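PDB 3KH5: protein MJ1225 from Methanocaldococcus jannaschii, which contains four CBS repeats, binds AMP and ADP, and is probably an archaeal counterpart of the regulatory gamma subunit of AMP-activated protein kinase. Local coordinates for residues N11-P19 with N33-A43; E148-V158 with K267-Y278. All coordinates share one frame; numbering follows the deposited sequence.

Interaction 1: N11-P19 with N33-A43. With ADP (adenosine-5'-diphosphate), chain B; ADP (adenosine-5'-diphosphate), chain D.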
loop_
_atom_site.group_PDB
_atom_site.type_symbol
_atom_site.label_atom_id
_atom_site.label_comp_id
_atom_site.label_asym_id
_atom_site.label_seq_id
_atom_site.Cartn_x
_atom_site.Cartn_y
_atom_site.Cartn_z
ATOM N N ASN A 11 19.680 2.844 -3.892
ATOM C CA ASN A 11 20.561 3.588 -4.772
ATOM C C ASN A 11 20.022 3.658 -6.187
ATOM O O ASN A 11 20.630 4.289 -7.065
ATOM C CB ASN A 11 21.903 2.876 -4.813
ATOM C CG ASN A 11 21.806 1.524 -5.482
ATOM O OD1 ASN A 11 21.737 0.492 -4.814
ATOM N ND2 ASN A 11 21.777 1.520 -6.813
ATOM N N LYS A 12 18.904 2.969 -6.410
ATOM C CA LYS A 12 18.257 2.973 -7.705
ATOM C C LYS A 12 17.687 4.350 -8.035
ATOM O O LYS A 12 17.578 5.226 -7.169
ATOM C CB LYS A 12 17.143 1.915 -7.753
ATOM C CG LYS A 12 16.162 2.157 -8.906
ATOM C CD LYS A 12 15.187 1.050 -9.195
ATOM C CE LYS A 12 14.367 1.460 -10.427
ATOM N NZ LYS A 12 13.506 0.363 -10.935
ATOM N N LYS A 13 17.349 4.530 -9.308
ATOM C CA LYS A 13 16.537 5.649 -9.755
ATOM C C LYS A 13 15.113 5.499 -9.223
ATOM O O LYS A 13 14.555 4.399 -9.196
ATOM C CB LYS A 13 16.534 5.742 -11.288
ATOM C CG LYS A 13 16.069 4.478 -12.045
ATOM C CD LYS A 13 17.202 3.477 -12.291
ATOM C CE LYS A 13 18.167 3.963 -13.366
ATOM N NZ LYS A 13 19.451 3.197 -13.349
ATOM N N ILE A 14 14.525 6.605 -8.794
ATOM C CA ILE A 14 13.166 6.542 -8.294
ATOM C C ILE A 14 12.202 6.704 -9.456
ATOM O O ILE A 14 12.312 7.646 -10.244
ATOM C CB ILE A 14 12.911 7.571 -7.168
ATOM C CG1 ILE A 14 13.903 7.357 -6.013
ATOM C CG2 ILE A 14 11.465 7.499 -6.666
ATOM C CD1 ILE A 14 14.058 5.893 -5.545
ATOM N N VAL A 15 11.281 5.752 -9.566
ATOM C CA VAL A 15 10.222 5.794 -10.572
ATOM C C VAL A 15 9.190 6.857 -10.180
ATOM O O VAL A 15 8.623 6.812 -9.085
ATOM C CB VAL A 15 9.555 4.403 -10.756
ATOM C CG1 VAL A 15 8.339 4.498 -11.657
ATOM C CG2 VAL A 15 10.553 3.402 -11.325
ATOM N N THR A 16 8.968 7.813 -11.076
ATOM C CA THR A 16 8.071 8.933 -10.810
ATOM C C THR A 16 7.078 9.148 -11.944
ATOM O O THR A 16 7.232 8.596 -13.039
ATOM C CB THR A 16 8.855 10.254 -10.620
ATOM O OG1 THR A 16 9.579 10.559 -11.818
ATOM C CG2 THR A 16 9.828 10.159 -9.457
ATOM N N VAL A 17 6.054 9.951 -11.661
ATOM C CA VAL A 17 5.190 10.531 -12.695
ATOM C C VAL A 17 5.133 12.066 -12.549
ATOM O O VAL A 17 5.685 12.627 -11.596
ATOM C CB VAL A 17 3.758 9.911 -12.693
ATOM C CG1 VAL A 17 3.815 8.406 -12.948
ATOM C CG2 VAL A 17 3.019 10.214 -11.390
ATOM N N TYR A 18 4.477 12.733 -13.501
ATOM C CA TYR A 18 4.306 14.194 -13.487
ATOM C C TYR A 18 2.862 14.559 -13.189
ATOM O O TYR A 18 1.981 13.712 -13.333
ATOM C CB TYR A 18 4.730 14.794 -14.829
ATOM C CG TYR A 18 6.061 14.270 -15.272
ATOM C CD1 TYR A 18 7.236 14.692 -14.651
ATOM C CD2 TYR A 18 6.151 13.314 -16.278
ATOM C CE1 TYR A 18 8.472 14.191 -15.040
ATOM C CE2 TYR A 18 7.379 12.807 -16.678
ATOM C CZ TYR A 18 8.536 13.249 -16.056
ATOM O OH TYR A 18 9.755 12.747 -16.450
ATOM N N PRO A 19 2.605 15.822 -12.776
ATOM C CA PRO A 19 1.229 16.218 -12.468
ATOM C C PRO A 19 0.284 16.046 -13.652
ATOM O O PRO A 19 -0.906 15.786 -13.455
ATOM C CB PRO A 19 1.357 17.710 -12.121
ATOM C CG PRO A 19 2.756 17.869 -11.673
ATOM C CD PRO A 19 3.562 16.907 -12.486
ATOM N N ASN A 33 6.273 -1.331 -13.370
ATOM C CA ASN A 33 7.470 -1.256 -12.542
ATOM C C ASN A 33 7.363 -2.004 -11.214
ATOM O O ASN A 33 8.358 -2.124 -10.493
ATOM C CB ASN A 33 7.827 0.207 -12.282
ATOM C CG ASN A 33 8.162 0.955 -13.552
ATOM O OD1 ASN A 33 9.235 0.775 -14.128
ATOM N ND2 ASN A 33 7.245 1.805 -13.997
ATOM N N LYS A 34 6.162 -2.491 -10.900
ATOM C CA LYS A 34 5.867 -3.195 -9.639
ATOM C C LYS A 34 5.933 -2.278 -8.412
ATOM O O LYS A 34 5.744 -2.730 -7.277
ATOM C CB LYS A 34 6.776 -4.417 -9.452
ATOM C CG LYS A 34 6.022 -5.666 -8.978
ATOM C CD LYS A 34 6.940 -6.556 -8.133
ATOM C CE LYS A 34 6.238 -7.850 -7.733
ATOM N NZ LYS A 34 5.024 -7.623 -6.889
ATOM N N TYR A 35 6.197 -0.994 -8.651
ATOM C CA TYR A 35 6.191 0.011 -7.590
ATOM C C TYR A 35 4.812 0.587 -7.380
ATOM O O TYR A 35 4.228 1.208 -8.274
ATOM C CB TYR A 35 7.214 1.116 -7.855
ATOM C CG TYR A 35 8.609 0.560 -7.923
ATOM C CD1 TYR A 35 9.086 -0.286 -6.920
ATOM C CD2 TYR A 35 9.444 0.845 -8.999
ATOM C CE1 TYR A 35 10.364 -0.823 -6.978
ATOM C CE2 TYR A 35 10.730 0.314 -9.067
ATOM C CZ TYR A 35 11.182 -0.518 -8.053
ATOM O OH TYR A 35 12.451 -1.046 -8.112
ATOM N N ARG A 36 4.306 0.367 -6.175
ATOM C CA ARG A 36 2.970 0.800 -5.821
ATOM C C ARG A 36 2.951 2.146 -5.065
ATOM O O ARG A 36 1.942 2.507 -4.454
ATOM C CB ARG A 36 2.243 -0.318 -5.056
ATOM C CG ARG A 36 1.449 -1.296 -5.955
ATOM C CD ARG A 36 2.268 -1.907 -7.109
ATOM N NE ARG A 36 1.413 -2.437 -8.177
ATOM C CZ ARG A 36 1.394 -3.705 -8.587
ATOM N NH1 ARG A 36 2.199 -4.609 -8.038
ATOM N NH2 ARG A 36 0.571 -4.070 -9.562
ATOM N N ARG A 37 4.061 2.884 -5.127
ATOM C CA ARG A 37 4.166 4.217 -4.516
ATOM C C ARG A 37 4.956 5.143 -5.437
ATOM O O ARG A 37 6.169 4.983 -5.597
ATOM C CB ARG A 37 4.843 4.129 -3.141
ATOM C CG ARG A 37 5.052 5.470 -2.420
ATOM C CD ARG A 37 5.970 5.333 -1.191
ATOM N NE ARG A 37 5.588 4.200 -0.349
ATOM C CZ ARG A 37 4.731 4.258 0.667
ATOM N NH1 ARG A 37 4.160 5.409 1.010
ATOM N NH2 ARG A 37 4.450 3.153 1.350
ATOM N N LEU A 38 4.265 6.107 -6.047
ATOM C CA LEU A 38 4.892 6.983 -7.039
ATOM C C LEU A 38 4.906 8.467 -6.661
ATOM O O LEU A 38 3.843 9.111 -6.648
ATOM C CB LEU A 38 4.218 6.821 -8.411
ATOM C CG LEU A 38 4.100 5.445 -9.077
ATOM C CD1 LEU A 38 3.328 5.560 -10.384
ATOM C CD2 LEU A 38 5.462 4.813 -9.318
ATOM N N PRO A 39 6.107 9.022 -6.367
ATOM C CA PRO A 39 6.254 10.472 -6.231
ATOM C C PRO A 39 5.848 11.182 -7.511
ATOM O O PRO A 39 6.128 10.702 -8.616
ATOM C CB PRO A 39 7.757 10.657 -5.988
ATOM C CG PRO A 39 8.198 9.383 -5.388
ATOM C CD PRO A 39 7.373 8.324 -6.065
ATOM N N VAL A 40 5.163 12.305 -7.343
ATOM C CA VAL A 40 4.801 13.160 -8.452
ATOM C C VAL A 40 5.752 14.356 -8.395
ATOM O O VAL A 40 5.866 15.033 -7.366
ATOM C CB VAL A 40 3.309 13.566 -8.406
ATOM C CG1 VAL A 40 2.928 14.347 -9.653
ATOM C CG2 VAL A 40 2.419 12.326 -8.283
ATOM N N VAL A 41 6.468 14.575 -9.494
ATOM C CA VAL A 41 7.494 15.614 -9.562
ATOM C C VAL A 41 7.267 16.552 -10.756
ATOM O O VAL A 41 6.635 16.162 -11.740
ATOM C CB VAL A 41 8.924 15.001 -9.648
ATOM C CG1 VAL A 41 9.257 14.173 -8.408
ATOM C CG2 VAL A 41 9.124 14.192 -10.939
ATOM N N ASN A 42 7.777 17.781 -10.675
ATOM C CA ASN A 42 7.826 18.659 -11.852
ATOM C C ASN A 42 8.840 18.138 -12.871
ATOM O O ASN A 42 9.870 17.576 -12.485
ATOM C CB ASN A 42 8.208 20.084 -11.459
ATOM C CG ASN A 42 7.202 20.732 -10.536
ATOM O OD1 ASN A 42 7.572 21.452 -9.608
ATOM N ND2 ASN A 42 5.920 20.485 -10.782
ATOM N N ALA A 43 8.570 18.357 -14.164
ATOM C CA ALA A 43 9.394 17.741 -15.237
ATOM C C ALA A 43 10.819 18.267 -15.597
ATOM O O ALA A 43 11.685 17.443 -15.904
ATOM C CB ALA A 43 8.547 17.602 -16.523
HETATM P PB ADP B . 5.381 0.456 -1.592
HETATM O O1B ADP B . 5.678 0.121 -3.004
HETATM O O2B ADP B . 4.319 -0.585 -0.940
HETATM O O3B ADP B . 4.680 1.885 -1.421
HETATM P PA ADP B . 7.224 -0.970 -0.094
HETATM O O1A ADP B . 6.758 -2.211 -0.790
HETATM O O2A ADP B . 8.714 -0.931 0.596
HETATM O O3A ADP B . 6.684 0.473 -0.647
HETATM O "O5'" ADP B . 8.179 -0.707 -1.415
HETATM C "C5'" ADP B . 8.632 -1.724 -2.365
HETATM C "C4'" ADP B . 10.180 -1.717 -2.560
HETATM O "O4'" ADP B . 10.630 -1.011 -3.760
HETATM C "C3'" ADP B . 10.819 -1.021 -1.356
HETATM O "O3'" ADP B . 11.917 -1.808 -0.850
HETATM C "C2'" ADP B . 11.304 0.334 -1.865
HETATM O "O2'" ADP B . 12.673 0.469 -1.477
HETATM C "C1'" ADP B . 11.200 0.289 -3.401
HETATM N N9 ADP B . 10.352 1.361 -4.065
HETATM C C8 ADP B . 9.118 1.734 -3.712
HETATM N N7 ADP B . 8.685 2.694 -4.535
HETATM C C5 ADP B . 9.644 2.935 -5.425
HETATM C C6 ADP B . 9.768 3.809 -6.506
HETATM N N6 ADP B . 8.779 4.642 -6.825
HETATM N N1 ADP B . 10.907 3.800 -7.225
HETATM C C2 ADP B . 11.903 2.978 -6.914
HETATM N N3 ADP B . 11.812 2.134 -5.892
HETATM C C4 ADP B . 10.704 2.090 -5.127
HETATM P PB ADP D . 1.386 3.838 3.251
HETATM O O1B ADP D . 0.800 3.530 4.586
HETATM O O2B ADP D . 1.920 2.491 2.509
HETATM O O3B ADP D . 2.657 4.839 3.301
HETATM P PA ADP D . -0.579 3.594 1.491
HETATM O O1A ADP D . -1.906 3.170 1.991
HETATM O O2A ADP D . -0.388 3.592 -0.128
HETATM O O3A ADP D . 0.385 4.578 2.274
HETATM O "O5'" ADP D . -1.297 5.043 1.159
HETATM C "C5'" ADP D . -2.309 5.688 1.994
HETATM C "C4'" ADP D . -2.450 7.210 1.678
HETATM O "O4'" ADP D . -1.266 7.886 2.207
HETATM C "C3'" ADP D . -2.540 7.571 0.179
HETATM O "O3'" ADP D . -3.496 8.627 0.014
HETATM C "C2'" ADP D . -1.123 8.050 -0.151
HETATM O "O2'" ADP D . -1.106 9.002 -1.227
HETATM C "C1'" ADP D . -0.713 8.717 1.157
HETATM N N9 ADP D . 0.773 8.755 1.301
HETATM C C8 ADP D . 1.659 7.761 1.159
HETATM N N7 ADP D . 2.892 8.234 1.381
HETATM C C5 ADP D . 2.783 9.528 1.664
HETATM C C6 ADP D . 3.686 10.537 1.977
HETATM N N6 ADP D . 4.991 10.290 2.041
HETATM N N1 ADP D . 3.213 11.773 2.214
HETATM C C2 ADP D . 1.914 12.044 2.156
HETATM N N3 ADP D . 1.029 11.105 1.860
HETATM C C4 ADP D . 1.439 9.852 1.613
#
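Tyr35 meets Val15 and Lys12 with the edge of its ring while one face lies over the adenine of the chain B ADP. From CB, near adenine C5 and C6, the ring runs out along the base: CD1 is 3.4 Å from adenine C4, CE1 approaches the ribose O4', and CD2 receives Val15 CG2 at 3.6 Å. At the tip, Lys12 NZ comes in near the ring plane, with a weak hydrogen bond of 3.3 Å to Tyr35 OH. The Val15 backbone reads the adenine edge, its N donating to N1 (3.1 Å) and its O accepting from N6, which also donates to Arg37 O (2.9 Å). Val15 CG1, anti to its own N (chi1 172°), turns to Leu38 CD2. Arg37 NH1 donates to O3B of the chain D ADP at 2.8 Å. Beyond the pocket, Val17 N bonds to Pro39 O and Val41 N to Val17 O (3.0 Å). This is the first repeat's share of a nucleotide site that the second CBS range, including Thr132 and Asp135, and Arg180 complete. The loop lies along strand 37-41, which pairs antiparallel with strand 48-53; Leu38 and Val15 pack on helix 23-33 and Ile14 reaches strand 127-132.

Interaction 2: E148-V158 with K267-Y278. With ADP (adenosine-5'-diphosphate), chain E.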
loop_
_atom_site.group_PDB
_atom_site.type_symbol
_atom_site.label_atom_id
_atom_site.label_comp_id
_atom_site.label_asym_id
_atom_site.label_seq_id
_atom_site.Cartn_x
_atom_site.Cartn_y
_atom_site.Cartn_z
ATOM N N GLU A 148 13.396 -12.353 20.904
ATOM C CA GLU A 148 12.272 -11.433 20.902
ATOM C C GLU A 148 11.051 -12.066 20.223
ATOM O O GLU A 148 11.169 -12.648 19.143
ATOM C CB GLU A 148 12.678 -10.157 20.164
ATOM C CG GLU A 148 12.472 -8.882 20.961
ATOM C CD GLU A 148 11.010 -8.613 21.274
ATOM O OE1 GLU A 148 10.750 -7.787 22.173
ATOM O OE2 GLU A 148 10.113 -9.213 20.622
ATOM N N VAL A 149 9.889 -11.955 20.863
ATOM C CA VAL A 149 8.659 -12.571 20.361
ATOM C C VAL A 149 7.723 -11.507 19.755
ATOM O O VAL A 149 7.857 -10.320 20.065
ATOM C CB VAL A 149 7.984 -13.424 21.476
ATOM C CG1 VAL A 149 6.991 -12.605 22.310
ATOM C CG2 VAL A 149 7.336 -14.655 20.896
ATOM N N ILE A 150 6.792 -11.920 18.891
ATOM C CA ILE A 150 5.936 -10.959 18.166
ATOM C C ILE A 150 4.763 -10.425 18.991
ATOM O O ILE A 150 4.180 -9.392 18.654
ATOM C CB ILE A 150 5.392 -11.532 16.818
ATOM C CG1 ILE A 150 4.546 -12.795 17.043
ATOM C CG2 ILE A 150 6.533 -11.787 15.842
ATOM C CD1 ILE A 150 3.543 -13.093 15.927
ATOM N N ASP A 151 4.440 -11.133 20.069
ATOM C CA ASP A 151 3.217 -10.916 20.857
ATOM C C ASP A 151 2.840 -9.467 21.199
ATOM O O ASP A 151 1.684 -9.077 21.016
ATOM C CB ASP A 151 3.258 -11.777 22.117
ATOM C CG ASP A 151 3.397 -13.257 21.805
ATOM O OD1 ASP A 151 3.828 -13.611 20.684
ATOM O OD2 ASP A 151 3.076 -14.075 22.690
ATOM N N ASP A 152 3.804 -8.689 21.696
ATOM C CA ASP A 152 3.586 -7.285 22.086
ATOM C C ASP A 152 3.356 -6.360 20.897
ATOM O O ASP A 152 2.930 -5.214 21.067
ATOM C CB ASP A 152 4.795 -6.746 22.865
ATOM C CG ASP A 152 4.852 -7.234 24.305
ATOM O OD1 ASP A 152 3.920 -7.940 24.750
ATOM O OD2 ASP A 152 5.840 -6.903 24.997
ATOM N N TYR A 153 3.661 -6.847 19.697
ATOM C CA TYR A 153 3.632 -6.024 18.485
ATOM C C TYR A 153 2.381 -6.257 17.648
ATOM O O TYR A 153 2.107 -5.508 16.709
ATOM C CB TYR A 153 4.887 -6.276 17.641
ATOM C CG TYR A 153 6.165 -6.054 18.407
ATOM C CD1 TYR A 153 6.811 -4.821 18.376
ATOM C CD2 TYR A 153 6.718 -7.073 19.182
ATOM C CE1 TYR A 153 7.979 -4.612 19.090
ATOM C CE2 TYR A 153 7.882 -6.873 19.900
ATOM C CZ TYR A 153 8.508 -5.643 19.849
ATOM O OH TYR A 153 9.664 -5.445 20.560
ATOM N N ILE A 154 1.621 -7.288 18.002
ATOM C CA ILE A 154 0.425 -7.666 17.256
ATOM C C ILE A 154 -0.722 -6.679 17.474
ATOM O O ILE A 154 -1.004 -6.275 18.606
ATOM C CB ILE A 154 -0.040 -9.088 17.644
ATOM C CG1 ILE A 154 1.073 -10.107 17.376
ATOM C CG2 ILE A 154 -1.308 -9.483 16.871
ATOM C CD1 ILE A 154 0.860 -11.443 18.071
ATOM N N THR A 155 -1.367 -6.290 16.376
ATOM C CA THR A 155 -2.610 -5.538 16.452
ATOM C C THR A 155 -3.753 -6.524 16.651
ATOM O O THR A 155 -4.012 -7.380 15.804
ATOM C CB THR A 155 -2.821 -4.633 15.221
ATOM O OG1 THR A 155 -1.788 -3.634 15.191
ATOM C CG2 THR A 155 -4.175 -3.936 15.282
ATOM N N ARG A 156 -4.417 -6.389 17.791
ATOM C CA ARG A 156 -5.410 -7.349 18.236
ATOM C C ARG A 156 -6.781 -7.138 17.580
ATOM O O ARG A 156 -7.443 -8.108 17.192
ATOM C CB ARG A 156 -5.480 -7.331 19.784
ATOM C CG ARG A 156 -6.771 -7.886 20.401
ATOM C CD ARG A 156 -7.888 -6.840 20.404
ATOM N NE ARG A 156 -8.202 -6.319 21.744
ATOM C CZ ARG A 156 -8.100 -5.043 22.117
ATOM N NH1 ARG A 156 -7.678 -4.113 21.263
ATOM N NH2 ARG A 156 -8.414 -4.693 23.361
ATOM N N ASP A 157 -7.211 -5.881 17.466
ATOM C CA ASP A 157 -8.504 -5.592 16.842
ATOM C C ASP A 157 -8.328 -5.490 15.335
ATOM O O ASP A 157 -7.824 -4.487 14.824
ATOM C CB ASP A 157 -9.129 -4.313 17.417
ATOM C CG ASP A 157 -9.775 -4.535 18.786
ATOM O OD1 ASP A 157 -10.044 -5.714 19.169
ATOM O OD2 ASP A 157 -10.027 -3.517 19.478
ATOM N N VAL A 158 -8.737 -6.544 14.634
ATOM C CA VAL A 158 -8.522 -6.654 13.194
ATOM C C VAL A 158 -9.760 -6.244 12.404
ATOM O O VAL A 158 -10.871 -6.715 12.668
ATOM C CB VAL A 158 -8.110 -8.090 12.773
ATOM C CG1 VAL A 158 -7.500 -8.090 11.372
ATOM C CG2 VAL A 158 -7.133 -8.685 13.768
ATOM N N LYS A 267 -6.113 -14.082 15.533
ATOM C CA LYS A 267 -5.710 -13.506 16.815
ATOM C C LYS A 267 -5.227 -12.067 16.677
ATOM O O LYS A 267 -5.043 -11.367 17.682
ATOM C CB LYS A 267 -4.606 -14.350 17.462
ATOM C CG LYS A 267 -4.886 -15.858 17.530
ATOM C CD LYS A 267 -6.201 -16.201 18.249
ATOM C CE LYS A 267 -6.256 -15.681 19.688
ATOM N NZ LYS A 267 -5.020 -15.998 20.488
ATOM N N GLY A 268 -5.014 -11.630 15.441
ATOM C CA GLY A 268 -4.442 -10.316 15.194
ATOM C C GLY A 268 -3.829 -10.217 13.816
ATOM O O GLY A 268 -4.094 -11.047 12.941
ATOM N N ILE A 269 -3.025 -9.182 13.620
ATOM C CA ILE A 269 -2.306 -8.966 12.375
ATOM C C ILE A 269 -1.032 -8.255 12.795
ATOM O O ILE A 269 -1.019 -7.536 13.800
ATOM C CB ILE A 269 -3.157 -8.137 11.355
ATOM C CG1 ILE A 269 -2.475 -8.060 9.977
ATOM C CG2 ILE A 269 -3.509 -6.744 11.911
ATOM C CD1 ILE A 269 -3.372 -7.522 8.858
ATOM N N ILE A 270 0.052 -8.488 12.067
ATOM C CA ILE A 270 1.303 -7.790 12.330
ATOM C C ILE A 270 1.861 -7.278 11.008
ATOM O O ILE A 270 1.831 -7.982 9.999
ATOM C CB ILE A 270 2.314 -8.689 13.095
ATOM C CG1 ILE A 270 3.624 -7.935 13.375
ATOM C CG2 ILE A 270 2.544 -10.021 12.354
ATOM C CD1 ILE A 270 4.429 -8.492 14.539
ATOM N N THR A 271 2.343 -6.041 11.012
ATOM C CA THR A 271 2.832 -5.441 9.788
ATOM C C THR A 271 4.227 -4.894 10.001
ATOM O O THR A 271 4.740 -4.872 11.128
ATOM C CB THR A 271 1.914 -4.294 9.292
ATOM O OG1 THR A 271 2.046 -3.159 10.160
ATOM C CG2 THR A 271 0.448 -4.730 9.221
ATOM N N GLU A 272 4.829 -4.432 8.913
ATOM C CA GLU A 272 6.141 -3.805 8.953
ATOM C C GLU A 272 6.213 -2.629 9.917
ATOM O O GLU A 272 7.244 -2.429 10.557
ATOM C CB GLU A 272 6.553 -3.353 7.557
ATOM C CG GLU A 272 6.901 -4.504 6.639
ATOM C CD GLU A 272 7.200 -4.061 5.223
ATOM O OE1 GLU A 272 6.449 -3.226 4.673
ATOM O OE2 GLU A 272 8.184 -4.567 4.651
ATOM N N LYS A 273 5.134 -1.848 10.023
ATOM C CA LYS A 273 5.120 -0.733 10.971
ATOM C C LYS A 273 5.229 -1.246 12.403
ATOM O O LYS A 273 5.937 -0.657 13.222
ATOM C CB LYS A 273 3.881 0.157 10.817
ATOM C CG LYS A 273 4.040 1.530 11.492
ATOM C CD LYS A 273 2.774 2.382 11.426
ATOM C CE LYS A 273 2.331 2.658 9.991
ATOM N NZ LYS A 273 3.381 3.333 9.178
ATOM N N ASP A 274 4.534 -2.346 12.691
ATOM C CA ASP A 274 4.594 -2.992 14.005
ATOM C C ASP A 274 5.981 -3.516 14.339
ATOM O O ASP A 274 6.425 -3.412 15.484
ATOM C CB ASP A 274 3.629 -4.169 14.073
ATOM C CG ASP A 274 2.190 -3.747 13.962
ATOM O OD1 ASP A 274 1.824 -2.707 14.552
ATOM O OD2 ASP A 274 1.423 -4.467 13.293
ATOM N N VAL A 275 6.638 -4.119 13.348
ATOM C CA VAL A 275 8.014 -4.596 13.498
ATOM C C VAL A 275 8.914 -3.442 13.918
ATOM O O VAL A 275 9.737 -3.591 14.822
ATOM C CB VAL A 275 8.556 -5.254 12.194
ATOM C CG1 VAL A 275 10.055 -5.538 12.296
ATOM C CG2 VAL A 275 7.802 -6.537 11.892
ATOM N N LEU A 276 8.739 -2.290 13.276
ATOM C CA LEU A 276 9.560 -1.128 13.578
ATOM C C LEU A 276 9.355 -0.569 14.989
ATOM O O LEU A 276 10.172 0.224 15.459
ATOM C CB LEU A 276 9.385 -0.031 12.518
ATOM C CG LEU A 276 10.059 -0.193 11.148
ATOM C CD1 LEU A 276 9.689 0.991 10.268
ATOM C CD2 LEU A 276 11.575 -0.308 11.268
ATOM N N LYS A 277 8.289 -0.988 15.674
ATOM C CA LYS A 277 8.079 -0.572 17.066
ATOM C C LYS A 277 9.123 -1.172 18.014
ATOM O O LYS A 277 9.287 -0.693 19.140
ATOM C CB LYS A 277 6.665 -0.902 17.541
ATOM C CG LYS A 277 5.569 -0.106 16.857
ATOM C CD LYS A 277 4.221 -0.749 17.134
ATOM C CE LYS A 277 3.086 -0.018 16.439
ATOM N NZ LYS A 277 1.777 -0.706 16.654
ATOM N N TYR A 278 9.820 -2.216 17.549
ATOM C CA TYR A 278 10.985 -2.765 18.255
ATOM C C TYR A 278 12.044 -1.688 18.467
ATOM O O TYR A 278 12.681 -1.646 19.518
ATOM C CB TYR A 278 11.598 -3.954 17.495
ATOM C CG TYR A 278 12.747 -4.648 18.219
ATOM C CD1 TYR A 278 12.500 -5.577 19.229
ATOM C CD2 TYR A 278 14.078 -4.381 17.887
ATOM C CE1 TYR A 278 13.543 -6.214 19.895
ATOM C CE2 TYR A 278 15.131 -5.018 18.550
ATOM C CZ TYR A 278 14.852 -5.936 19.551
ATOM O OH TYR A 278 15.878 -6.571 20.212
HETATM P PB ADP E . -1.154 -1.860 5.976
HETATM O O1B ADP E . 0.063 -2.370 5.293
HETATM O O2B ADP E . -2.411 -2.923 5.891
HETATM O O3B ADP E . -1.722 -0.477 5.356
HETATM P PA ADP E . 0.011 -0.473 8.215
HETATM O O1A ADP E . 1.457 -0.768 8.365
HETATM O O2A ADP E . -0.307 0.899 7.430
HETATM O O3A ADP E . -0.849 -1.661 7.531
HETATM O "O5'" ADP E . -0.723 -0.479 9.626
HETATM C "C5'" ADP E . -0.534 0.522 10.643
HETATM C "C4'" ADP E . -1.094 -0.088 11.956
HETATM O "O4'" ADP E . -2.455 -0.559 11.683
HETATM C "C3'" ADP E . -0.287 -1.310 12.431
HETATM O "O3'" ADP E . -0.270 -1.344 13.862
HETATM C "C2'" ADP E . -1.072 -2.504 11.878
HETATM O "O2'" ADP E . -0.919 -3.669 12.708
HETATM C "C1'" ADP E . -2.523 -1.998 11.901
HETATM N N9 ADP E . -3.341 -2.684 10.840
HETATM C C8 ADP E . -2.980 -2.943 9.577
HETATM N N7 ADP E . -3.969 -3.576 8.943
HETATM C C5 ADP E . -4.970 -3.728 9.799
HETATM C C6 ADP E . -6.235 -4.302 9.709
HETATM N N6 ADP E . -6.658 -4.855 8.572
HETATM N N1 ADP E . -7.026 -4.284 10.795
HETATM C C2 ADP E . -6.611 -3.737 11.933
HETATM N N3 ADP E . -5.410 -3.181 12.047
HETATM C C4 ADP E . -4.570 -3.162 11.002
HETATM O O HOH W 1 0.304 -3.514 17.309
#
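Thr155 and Ile269 pair their backbones in both directions, an antiparallel hydrogen-bonded pair: Thr155 N donates to Ile269 O at 2.9 Å, and Ile269 N returns a bond to Thr155 O, less straight at 142° (N-H...O). Packing is tightest beside it, at Gly268, whose CA is touched by Val158 CG2 at 3.5 Å and lies close to Thr155 O and Ile154 CG2. Gly268 has a positive phi (159°), and with Lys267 it faces Val259 in a classic beta bulge. Farther along, Ile270 CD1, carried outward by an extended chain (chi1 -179°), fills the angle between Tyr153 CB and Ile150 CB. The Tyr153 ring is packed too: CD1 lies 3.2 Å from Asp274 O, CE1 rests on Tyr278 CB, and Lys277 C sits at the ring edge. Its OH makes a weak bond to Glu148 OE1.

The ribose of the chain E ADP is gripped next to this core. Asp274 takes its two hydroxyls separately, OD1 accepting from O3' at 2.6 Å and OD2 from O2' at 2.5 Å. OD2 also accepts from Thr271 N, and Lys277 NZ forms a salt bridge to OD1 at 2.9 Å, so the carboxylate is held from several directions.

The solvent side is looser: Arg156, Lys267 and Lys277 stand exposed, Lys267 paired with Glu238. This completes a CBS nucleotide site from two repeats: loop 148-158 covers the junction of strand 266-271 with helix 272-275, with strand 256-260 alongside, helix 242-252 meeting Ile150 and Tyr278, and helix 133-140 packed against Leu276.

Overall arrangement
From the N terminus, the chain first closes interaction 1, a short loop whose 13 intervening residues are mostly helix 23-33. Interaction 2 opens only after that loop is complete, so the two follow in series and neither nest nor cross. Its loop is far longer, with 108 residues between the segments, and returns the last strand and helix, in the fourth CBS range, to the loop at the start of the third. The centres of interactions 1 and 2 are 30 Å apart, on opposite sides of the chain's centre; the nearest atoms of interactions 1 and 2 are about 7 Å apart. Interaction 1 lies within the first repeat, though its ADP also meets residues of the second range, while interaction 2 joins the third and fourth.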